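Local coordinates for outer membrane protein SusF (Bacteroides thetaiotaomicron, PDB 4FE9) that binds starch at the cell surface through carbohydrate-binding modules, before the starch is transported into the periplasm for degradation, at residues S38-A43 and T139-T144; D47-A52 and V90-L95; P368-M373 and D389-P394. All blocks are in the same frame, centred on the assembly; numbering follows the deposited sequence.

Contact 1: S38-A43 and T139-T144; sequences SIVMDA and TLQPAT. With EDO (1,2-ethanediol), chain D.
Ile39 and Leu140 pack on the buried face of a parallel strand pair, 38-40 beside 139-141. CG2 of Ile39 lies 3.9 Å from CD1 of Leu140, and the two side chains cross obliquely. Met41 extends this apolar patch. Its CG, anti to the carbonyl carbon (chi1 -73°), is 4.0 Å from CD2 of Leu140. Backbone bonds tie the pair, with Ile39 N giving to Thr139 O, Gln141 N to Ile39 O and Met41 N to Gln141 O.

The other face, with Ser38, Val40, Thr139 and Gln141, is looser and wetter. A water there bridges Ile39 O and Thr139 OG1. Val40 and Gln141 lie side by side, CG2 of Val40 3.9 Å from OE1 of Gln141. NE2 of Gln141 bonds to Ser108. Past the strands, exposed Asp42 grips Thr144 twice. OD2 takes the Thr144 OG1 hydroxyl at 2.6 Å on its syn lone pair, and OD1 takes Thr144 N at 3.1 Å. The two side chains cross at about a right angle.

Helix 92-102 covers the apolar face: Ile39 touches Leu95, Met41 touches Leu92, and Leu140 touches Asp96. Strand 111-122 flanks strand 128-141, with Arg111 backbone-bonded to Leu140.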
loop_
_atom_site.group_PDB
_atom_site.type_symbol
_atom_site.label_atom_id
_atom_site.label_comp_id
_atom_site.label_asym_id
_atom_site.label_seq_id
_atom_site.Cartn_x
_atom_site.Cartn_y
_atom_site.Cartn_z
ATOM N N SER A 38 -30.701 -13.029 -8.436
ATOM C CA SER A 38 -29.684 -13.800 -7.742
ATOM C C SER A 38 -28.909 -14.627 -8.728
ATOM O O SER A 38 -29.189 -15.813 -8.891
ATOM C CB SER A 38 -30.331 -14.742 -6.709
ATOM O OG SER A 38 -31.047 -14.020 -5.742
ATOM N N ILE A 39 -27.938 -14.008 -9.398
ATOM C CA ILE A 39 -27.321 -14.607 -10.566
ATOM C C ILE A 39 -26.043 -15.410 -10.170
ATOM O O ILE A 39 -25.252 -14.958 -9.360
ATOM C CB ILE A 39 -26.919 -13.516 -11.549
ATOM C CG1 ILE A 39 -28.147 -12.844 -12.106
ATOM C CG2 ILE A 39 -26.030 -14.089 -12.688
ATOM C CD1 ILE A 39 -27.851 -11.451 -12.654
ATOM N N VAL A 40 -25.949 -16.648 -10.645
ATOM C CA VAL A 40 -24.747 -17.479 -10.431
ATOM C C VAL A 40 -24.099 -17.739 -11.771
ATOM O O VAL A 40 -24.662 -18.414 -12.608
ATOM C CB VAL A 40 -25.134 -18.869 -9.766
ATOM C CG1 VAL A 40 -23.923 -19.807 -9.727
ATOM C CG2 VAL A 40 -25.667 -18.652 -8.356
ATOM N N MET A 41 -22.967 -17.122 -12.020
ATOM C CA MET A 41 -22.440 -17.079 -13.389
ATOM C C MET A 41 -22.140 -18.510 -13.870
ATOM O O MET A 41 -22.312 -18.830 -15.052
ATOM C CB MET A 41 -21.175 -16.222 -13.462
ATOM C CG MET A 41 -21.420 -14.731 -13.354
ATOM S SD MET A 41 -22.584 -14.180 -14.597
ATOM C CE MET A 41 -21.635 -14.500 -16.097
ATOM N N ASP A 42 -21.670 -19.361 -12.961
ATOM C CA ASP A 42 -21.385 -20.766 -13.326
ATOM C C ASP A 42 -22.585 -21.359 -14.025
ATOM O O ASP A 42 -22.448 -22.053 -15.016
ATOM C CB ASP A 42 -21.069 -21.585 -12.083
ATOM C CG ASP A 42 -19.638 -21.451 -11.644
ATOM O OD1 ASP A 42 -18.765 -21.123 -12.485
ATOM O OD2 ASP A 42 -19.372 -21.666 -10.450
ATOM N N ALA A 43 -23.779 -21.063 -13.503
ATOM C CA ALA A 43 -25.009 -21.726 -13.937
ATOM C C ALA A 43 -25.777 -20.922 -15.000
ATOM O O ALA A 43 -26.869 -21.323 -15.423
ATOM C CB ALA A 43 -25.910 -22.003 -12.737
ATOM N N THR A 139 -27.914 -9.599 -6.548
ATOM C CA THR A 139 -26.578 -10.139 -6.344
ATOM C C THR A 139 -26.143 -11.001 -7.503
ATOM O O THR A 139 -26.972 -11.427 -8.322
ATOM C CB THR A 139 -26.522 -10.976 -5.107
ATOM O OG1 THR A 139 -27.269 -12.190 -5.321
ATOM C CG2 THR A 139 -27.081 -10.186 -3.902
ATOM N N LEU A 140 -24.822 -11.106 -7.666
ATOM C CA LEU A 140 -24.242 -11.866 -8.745
ATOM C C LEU A 140 -22.972 -12.538 -8.208
ATOM O O LEU A 140 -22.191 -11.919 -7.467
ATOM C CB LEU A 140 -23.887 -10.949 -9.940
ATOM C CG LEU A 140 -23.214 -11.586 -11.168
ATOM C CD1 LEU A 140 -23.676 -10.958 -12.503
ATOM C CD2 LEU A 140 -21.687 -11.523 -11.064
ATOM N N GLN A 141 -22.788 -13.790 -8.559
ATOM C CA GLN A 141 -21.595 -14.513 -8.152
ATOM C C GLN A 141 -20.774 -14.845 -9.370
ATOM O O GLN A 141 -21.193 -15.652 -10.213
ATOM C CB GLN A 141 -21.986 -15.812 -7.437
ATOM C CG GLN A 141 -20.757 -16.660 -6.988
ATOM C CD GLN A 141 -21.160 -18.054 -6.545
ATOM O OE1 GLN A 141 -22.319 -18.312 -6.298
ATOM N NE2 GLN A 141 -20.220 -18.955 -6.516
ATOM N N PRO A 142 -19.574 -14.274 -9.453
ATOM C CA PRO A 142 -18.724 -14.562 -10.598
ATOM C C PRO A 142 -18.380 -16.036 -10.647
ATOM O O PRO A 142 -18.602 -16.742 -9.672
ATOM C CB PRO A 142 -17.469 -13.733 -10.323
ATOM C CG PRO A 142 -17.937 -12.605 -9.481
ATOM C CD PRO A 142 -19.029 -13.196 -8.609
ATOM N N ALA A 143 -17.947 -16.503 -11.809
ATOM C CA ALA A 143 -17.723 -17.927 -12.046
ATOM C C ALA A 143 -16.540 -18.405 -11.199
ATOM O O ALA A 143 -15.784 -17.592 -10.631
ATOM C CB ALA A 143 -17.451 -18.184 -13.480
ATOM N N THR A 144 -16.550 -19.692 -10.933
ATOM C CA THR A 144 -15.511 -20.346 -10.157
ATOM C C THR A 144 -14.131 -20.039 -10.727
ATOM O O THR A 144 -13.939 -20.033 -11.928
ATOM C CB THR A 144 -15.783 -21.853 -10.150
ATOM O OG1 THR A 144 -17.012 -22.075 -9.442
ATOM C CG2 THR A 144 -14.642 -22.633 -9.458
HETATM C C1 EDO D . -21.624 -22.361 -6.704
HETATM O O1 EDO D . -20.261 -22.232 -6.252
HETATM C C2 EDO D . -21.654 -22.268 -8.222
HETATM O O2 EDO D . -20.550 -23.017 -8.789
HETATM O O HOH W 1 -25.845 -14.327 -6.706
HETATM O O HOH W 2 -20.840 -18.723 -10.276
#

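Contact 2: D47-A52 and V90-L95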
loop_
_atom_site.group_PDB
_atom_site.type_symbol
_atom_site.label_atom_id
_atom_site.label_comp_id
_atom_site.label_asym_id
_atom_site.label_seq_id
_atom_site.Cartn_x
_atom_site.Cartn_y
_atom_site.Cartn_z
ATOM N N ASP A 47 -28.001 -14.686 -22.243
ATOM C CA ASP A 47 -26.983 -13.645 -22.444
ATOM C C ASP A 47 -27.429 -12.225 -22.064
ATOM O O ASP A 47 -26.607 -11.341 -21.898
ATOM C CB ASP A 47 -26.366 -13.681 -23.833
ATOM C CG ASP A 47 -27.372 -13.529 -24.907
ATOM O OD1 ASP A 47 -27.226 -14.220 -25.965
ATOM O OD2 ASP A 47 -28.373 -12.806 -24.680
ATOM N N SER A 48 -28.716 -12.050 -21.821
ATOM C CA SER A 48 -29.190 -10.829 -21.182
ATOM C C SER A 48 -30.081 -11.162 -19.976
ATOM O O SER A 48 -30.695 -12.231 -19.927
ATOM C CB SER A 48 -29.968 -10.021 -22.187
ATOM O OG SER A 48 -31.196 -10.667 -22.444
ATOM N N VAL A 49 -30.083 -10.285 -18.971
ATOM C CA VAL A 49 -30.876 -10.507 -17.760
ATOM C C VAL A 49 -31.714 -9.280 -17.448
ATOM O O VAL A 49 -31.309 -8.161 -17.737
ATOM C CB VAL A 49 -29.963 -10.801 -16.545
ATOM C CG1 VAL A 49 -29.357 -12.231 -16.668
ATOM C CG2 VAL A 49 -28.849 -9.774 -16.465
ATOM N N GLU A 50 -32.855 -9.500 -16.801
ATOM C CA GLU A 50 -33.707 -8.429 -16.333
ATOM C C GLU A 50 -33.368 -8.130 -14.929
ATOM O O GLU A 50 -33.660 -8.942 -14.022
ATOM C CB GLU A 50 -35.162 -8.880 -16.378
ATOM C CG GLU A 50 -35.462 -9.836 -17.502
ATOM C CD GLU A 50 -36.980 -9.975 -17.789
ATOM O OE1 GLU A 50 -37.787 -9.997 -16.830
ATOM O OE2 GLU A 50 -37.351 -10.128 -18.965
ATOM N N ILE A 51 -32.919 -6.907 -14.673
ATOM C CA ILE A 51 -32.407 -6.608 -13.349
ATOM C C ILE A 51 -33.319 -5.713 -12.499
ATOM O O ILE A 51 -33.159 -5.636 -11.273
ATOM C CB ILE A 51 -30.967 -6.080 -13.392
ATOM C CG1 ILE A 51 -30.902 -4.762 -14.150
ATOM C CG2 ILE A 51 -30.055 -7.105 -14.047
ATOM C CD1 ILE A 51 -29.528 -4.074 -14.036
ATOM N N ALA A 52 -34.279 -5.055 -13.144
ATOM C CA ALA A 52 -35.162 -4.161 -12.447
ATOM C C ALA A 52 -36.413 -3.885 -13.284
ATOM O O ALA A 52 -36.458 -4.200 -14.484
ATOM C CB ALA A 52 -34.440 -2.850 -12.076
ATOM N N VAL A 90 -29.799 -5.905 -19.135
ATOM C CA VAL A 90 -28.404 -5.709 -19.438
ATOM C C VAL A 90 -27.840 -7.008 -20.005
ATOM O O VAL A 90 -28.403 -8.087 -19.781
ATOM C CB VAL A 90 -27.576 -5.293 -18.181
ATOM C CG1 VAL A 90 -28.009 -3.893 -17.687
ATOM C CG2 VAL A 90 -27.728 -6.337 -17.053
ATOM N N ALA A 91 -26.721 -6.909 -20.723
ATOM C CA ALA A 91 -26.006 -8.102 -21.172
ATOM C C ALA A 91 -25.308 -8.736 -19.962
ATOM O O ALA A 91 -24.643 -8.051 -19.202
ATOM C CB ALA A 91 -24.920 -7.728 -22.307
ATOM N N LEU A 92 -25.559 -10.019 -19.742
ATOM C CA LEU A 92 -24.993 -10.707 -18.583
ATOM C C LEU A 92 -23.467 -10.545 -18.517
ATOM O O LEU A 92 -22.894 -10.291 -17.451
ATOM C CB LEU A 92 -25.371 -12.196 -18.606
ATOM C CG LEU A 92 -24.924 -12.978 -17.359
ATOM C CD1 LEU A 92 -25.356 -12.275 -16.099
ATOM C CD2 LEU A 92 -25.458 -14.388 -17.371
ATOM N N ALA A 93 -22.800 -10.714 -19.646
ATOM C CA ALA A 93 -21.325 -10.617 -19.642
ATOM C C ALA A 93 -20.866 -9.243 -19.134
ATOM O O ALA A 93 -19.856 -9.139 -18.449
ATOM C CB ALA A 93 -20.776 -10.885 -21.027
ATOM N N GLN A 94 -21.618 -8.180 -19.436
ATOM C CA GLN A 94 -21.159 -6.848 -19.021
ATOM C C GLN A 94 -21.530 -6.571 -17.582
ATOM O O GLN A 94 -20.824 -5.859 -16.898
ATOM C CB GLN A 94 -21.726 -5.763 -19.910
ATOM C CG GLN A 94 -21.407 -5.989 -21.335
ATOM C CD GLN A 94 -21.882 -4.868 -22.221
ATOM O OE1 GLN A 94 -23.057 -4.511 -22.216
ATOM N NE2 GLN A 94 -20.979 -4.343 -23.037
ATOM N N LEU A 95 -22.629 -7.170 -17.113
ATOM C CA LEU A 95 -22.988 -7.076 -15.699
ATOM C C LEU A 95 -21.916 -7.780 -14.839
ATOM O O LEU A 95 -21.453 -7.249 -13.845
ATOM C CB LEU A 95 -24.350 -7.720 -15.456
ATOM C CG LEU A 95 -24.869 -7.658 -14.004
ATOM C CD1 LEU A 95 -24.987 -6.213 -13.504
ATOM C CD2 LEU A 95 -26.242 -8.349 -13.930
HETATM O O HOH W 3 -23.943 -11.506 -22.217
#
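A strand-to-helix junction in the N-terminal domain of SusF forms this contact. Strand 87-91 runs antiparallel to strand 48-57 and passes directly into helix 92-102, with Ala91 at the N-cap position. Val49 and Val90 are a hydrogen-bonded pair. Val49 N gives to Val90 O at 2.9 Å, and Val90 N returns a bond to Val49 O at 3.1 Å. Ser48 and Ala91 form the next, non-hydrogen-bonded pair.

Where the helix begins, the backbone of Asp47 takes over. Its O accepts Leu92 N at 2.7 Å, with the donor 42° above the carbonyl plane. The same oxygen also accepts a water, which in turn takes the N-H of Ala93. The first turn of the helix is thus tied to the residue just before strand 48-57, once directly and once through water.

The side chains meet on the buried face. CG2 of Val49 touches CG2 of Val90 at 3.7 Å. The position of Val90 CG2, between the backbone N and the carbonyl carbon (CG1 at chi1 -66°), sets it against both Val49 CG2 and Ile51 CG2. Ile51 and Val90 cross at about a right angle. Leu95 comes from the helix. Its CD2 lies 3.9 Å from CG2 of Val49 and 4.0 Å from CG2 of Ile51. Leu92 CD1 meets the other branch of Val49, CG1. Beyond the two segments, Leu95 also touches Leu113 and Leu140.

The chemistry divides in two. Between the side chains the contact is methyl packing alone; the polar ties are made by backbone atoms and one water. Asp47 O satisfies an N-H at the helix start, where no preceding turn supplies an acceptor.

Contact 3: P368-M373 and D389-P394; sequences PNVYLM and DLFTVP. With NA (sodium ion), chain I.
Val370 and Phe391 meet methyl to ring. CG1 of Val370 stands 3.8 Å from the ring centroid and only 6° off the normal, a CH-pi contact over the face. With CG1 anti to the backbone N (chi1 178°), that methyl is the branch set over the ring. Leu372 N lies at the ring's edge, 3.5 Å from CE2 of Phe391. An alanine in place of Phe391 would probably open a gap beside Val370 and leave its CG1 methyl without the aromatic face.

A second CH-pi pair involves Tyr371. CD1 of Leu390 lies over one face of the tyrosine ring, 3.9 Å from the centroid and 29° off the normal. The same methyl touches CB of Asn369.

The backbones are bridged at Tyr371 and Leu390. Phe391 N gives to Val370 O at 2.8 Å, and Leu372 N gives to Asp389 O at 2.8 Å. Asp389 OD2 binds the sodium ion at 2.2 Å. Ser377, Tyr378, Gly380 and Ala383 complete the site.

Segment 389-394 is a loop lying beside strand 371-374 in the third carbohydrate-binding module. Strand 410-415 pairs with strand 371-374, and its Ile414 touches both Val370 and Phe391. Strands 401-402 and 458-461 also pack on Phe391, through Phe401, Val458 and Leu460.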
loop_
_atom_site.group_PDB
_atom_site.type_symbol
_atom_site.label_atom_id
_atom_site.label_comp_id
_atom_site.label_asym_id
_atom_site.label_seq_id
_atom_site.Cartn_x
_atom_site.Cartn_y
_atom_site.Cartn_z
ATOM N N PRO A 368 9.902 8.858 20.758
ATOM C CA PRO A 368 11.376 8.744 20.699
ATOM C C PRO A 368 11.914 7.842 21.787
ATOM O O PRO A 368 12.553 8.327 22.704
ATOM C CB PRO A 368 11.832 10.166 20.953
ATOM C CG PRO A 368 10.811 10.699 21.903
ATOM C CD PRO A 368 9.480 10.085 21.452
ATOM N N ASN A 369 11.535 6.564 21.756
ATOM C CA ASN A 369 11.959 5.596 22.770
ATOM C C ASN A 369 13.324 5.001 22.435
ATOM O O ASN A 369 13.457 4.232 21.463
ATOM C CB ASN A 369 10.959 4.464 22.871
ATOM C CG ASN A 369 9.653 4.903 23.477
ATOM O OD1 ASN A 369 9.552 6.009 23.990
ATOM N ND2 ASN A 369 8.612 4.141 23.229
ATOM N N VAL A 370 14.343 5.413 23.181
ATOM C CA VAL A 370 15.692 4.863 23.015
ATOM C C VAL A 370 15.942 3.895 24.150
ATOM O O VAL A 370 15.512 4.134 25.291
ATOM C CB VAL A 370 16.738 5.969 23.048
ATOM C CG1 VAL A 370 18.176 5.388 22.914
ATOM C CG2 VAL A 370 16.484 6.944 21.989
ATOM N N TYR A 371 16.551 2.758 23.839
ATOM C CA TYR A 371 16.662 1.678 24.808
ATOM C C TYR A 371 18.104 1.241 25.044
ATOM O O TYR A 371 18.854 0.974 24.091
ATOM C CB TYR A 371 15.851 0.489 24.377
ATOM C CG TYR A 371 14.345 0.701 24.388
ATOM C CD1 TYR A 371 13.590 0.388 25.519
ATOM C CD2 TYR A 371 13.660 1.019 23.200
ATOM C CE1 TYR A 371 12.205 0.424 25.487
ATOM C CE2 TYR A 371 12.286 1.084 23.166
ATOM C CZ TYR A 371 11.559 0.784 24.314
ATOM O OH TYR A 371 10.190 0.859 24.290
ATOM N N LEU A 372 18.432 1.019 26.316
ATOM C CA LEU A 372 19.614 0.271 26.692
ATOM C C LEU A 372 19.402 -1.211 26.472
ATOM O O LEU A 372 18.351 -1.771 26.822
ATOM C CB LEU A 372 19.979 0.551 28.145
ATOM C CG LEU A 372 21.409 0.200 28.557
ATOM C CD1 LEU A 372 22.427 1.151 27.862
ATOM C CD2 LEU A 372 21.548 0.272 30.101
ATOM N N MET A 373 20.386 -1.859 25.859
ATOM C CA MET A 373 20.290 -3.286 25.577
ATOM C C MET A 373 21.535 -4.000 26.075
ATOM O O MET A 373 22.620 -3.431 26.092
ATOM C CB MET A 373 20.143 -3.528 24.067
ATOM C CG MET A 373 18.984 -2.779 23.451
ATOM S SD MET A 373 17.457 -3.651 23.778
ATOM C CE MET A 373 17.747 -5.261 23.016
ATOM N N ASP A 389 14.718 -0.187 30.727
ATOM C CA ASP A 389 15.854 0.048 29.833
ATOM C C ASP A 389 15.639 1.288 28.958
ATOM O O ASP A 389 16.550 1.733 28.244
ATOM C CB ASP A 389 16.146 -1.222 29.011
ATOM C CG ASP A 389 16.674 -2.380 29.889
ATOM O OD1 ASP A 389 17.128 -2.114 31.017
ATOM O OD2 ASP A 389 16.657 -3.548 29.456
ATOM N N LEU A 390 14.536 1.990 29.222
ATOM C CA LEU A 390 14.183 3.202 28.463
ATOM C C LEU A 390 14.998 4.428 28.875
ATOM O O LEU A 390 15.266 4.618 30.042
ATOM C CB LEU A 390 12.693 3.473 28.633
ATOM C CG LEU A 390 12.030 4.438 27.680
ATOM C CD1 LEU A 390 11.629 3.697 26.431
ATOM C CD2 LEU A 390 10.791 5.084 28.351
ATOM N N PHE A 391 15.438 5.232 27.909
ATOM C CA PHE A 391 16.195 6.431 28.212
ATOM C C PHE A 391 15.175 7.523 28.553
ATOM O O PHE A 391 14.230 7.754 27.779
ATOM C CB PHE A 391 16.991 6.916 26.976
ATOM C CG PHE A 391 18.364 6.276 26.805
ATOM C CD1 PHE A 391 19.429 7.053 26.379
ATOM C CD2 PHE A 391 18.501 4.889 26.753
ATOM C CE1 PHE A 391 20.665 6.471 26.044
ATOM C CE2 PHE A 391 19.760 4.300 26.491
ATOM C CZ PHE A 391 20.826 5.104 26.127
ATOM N N THR A 392 15.478 8.331 29.567
ATOM C CA THR A 392 14.728 9.563 29.783
ATOM C C THR A 392 14.867 10.492 28.584
ATOM O O THR A 392 15.962 10.633 28.022
ATOM C CB THR A 392 15.201 10.328 31.058
ATOM O OG1 THR A 392 16.240 11.247 30.698
ATOM C CG2 THR A 392 15.699 9.368 32.108
ATOM N N VAL A 393 13.785 11.230 28.295
ATOM C CA VAL A 393 13.706 12.131 27.146
ATOM C C VAL A 393 13.819 13.615 27.572
ATOM O O VAL A 393 13.026 14.091 28.352
ATOM C CB VAL A 393 12.347 11.929 26.388
ATOM C CG1 VAL A 393 12.242 12.864 25.218
ATOM C CG2 VAL A 393 12.187 10.498 25.939
ATOM N N PRO A 394 14.710 14.370 26.934
ATOM C CA PRO A 394 14.846 15.762 27.303
ATOM C C PRO A 394 13.600 16.593 26.927
ATOM O O PRO A 394 13.002 16.370 25.858
ATOM C CB PRO A 394 16.041 16.221 26.473
ATOM C CG PRO A 394 15.978 15.372 25.238
ATOM C CD PRO A 394 15.411 14.049 25.677
HETATM NA NA NA I . 17.360 -5.601 29.598
HETATM O O HOH W 4 13.818 7.068 25.147
HETATM O O HOH W 5 16.499 -3.964 26.917
#

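Contacts 1 and 2 belong to one N-terminal domain and reach the same mixed sheet, their centres 12 Å apart. In chain order, segments 38-43 and 47-52 come first, then 90-95, then 139-144, so contact 1 encloses contact 2. They touch through apolar packing: Met41 SD is 3.7 Å from Leu92 CD1, and Ile39 CD1 is 3.7 Å from Leu95 CD2. Helix 92-102 therefore joins them in one core. Contact 3 comes later in the chain, in the third carbohydrate-binding module except for Pro368, which ends the second. Its centre is about 57 Å from that of contact 1 and 63 Å from that of contact 2. The separation is consistent with an elongated, multidomain build of SusF.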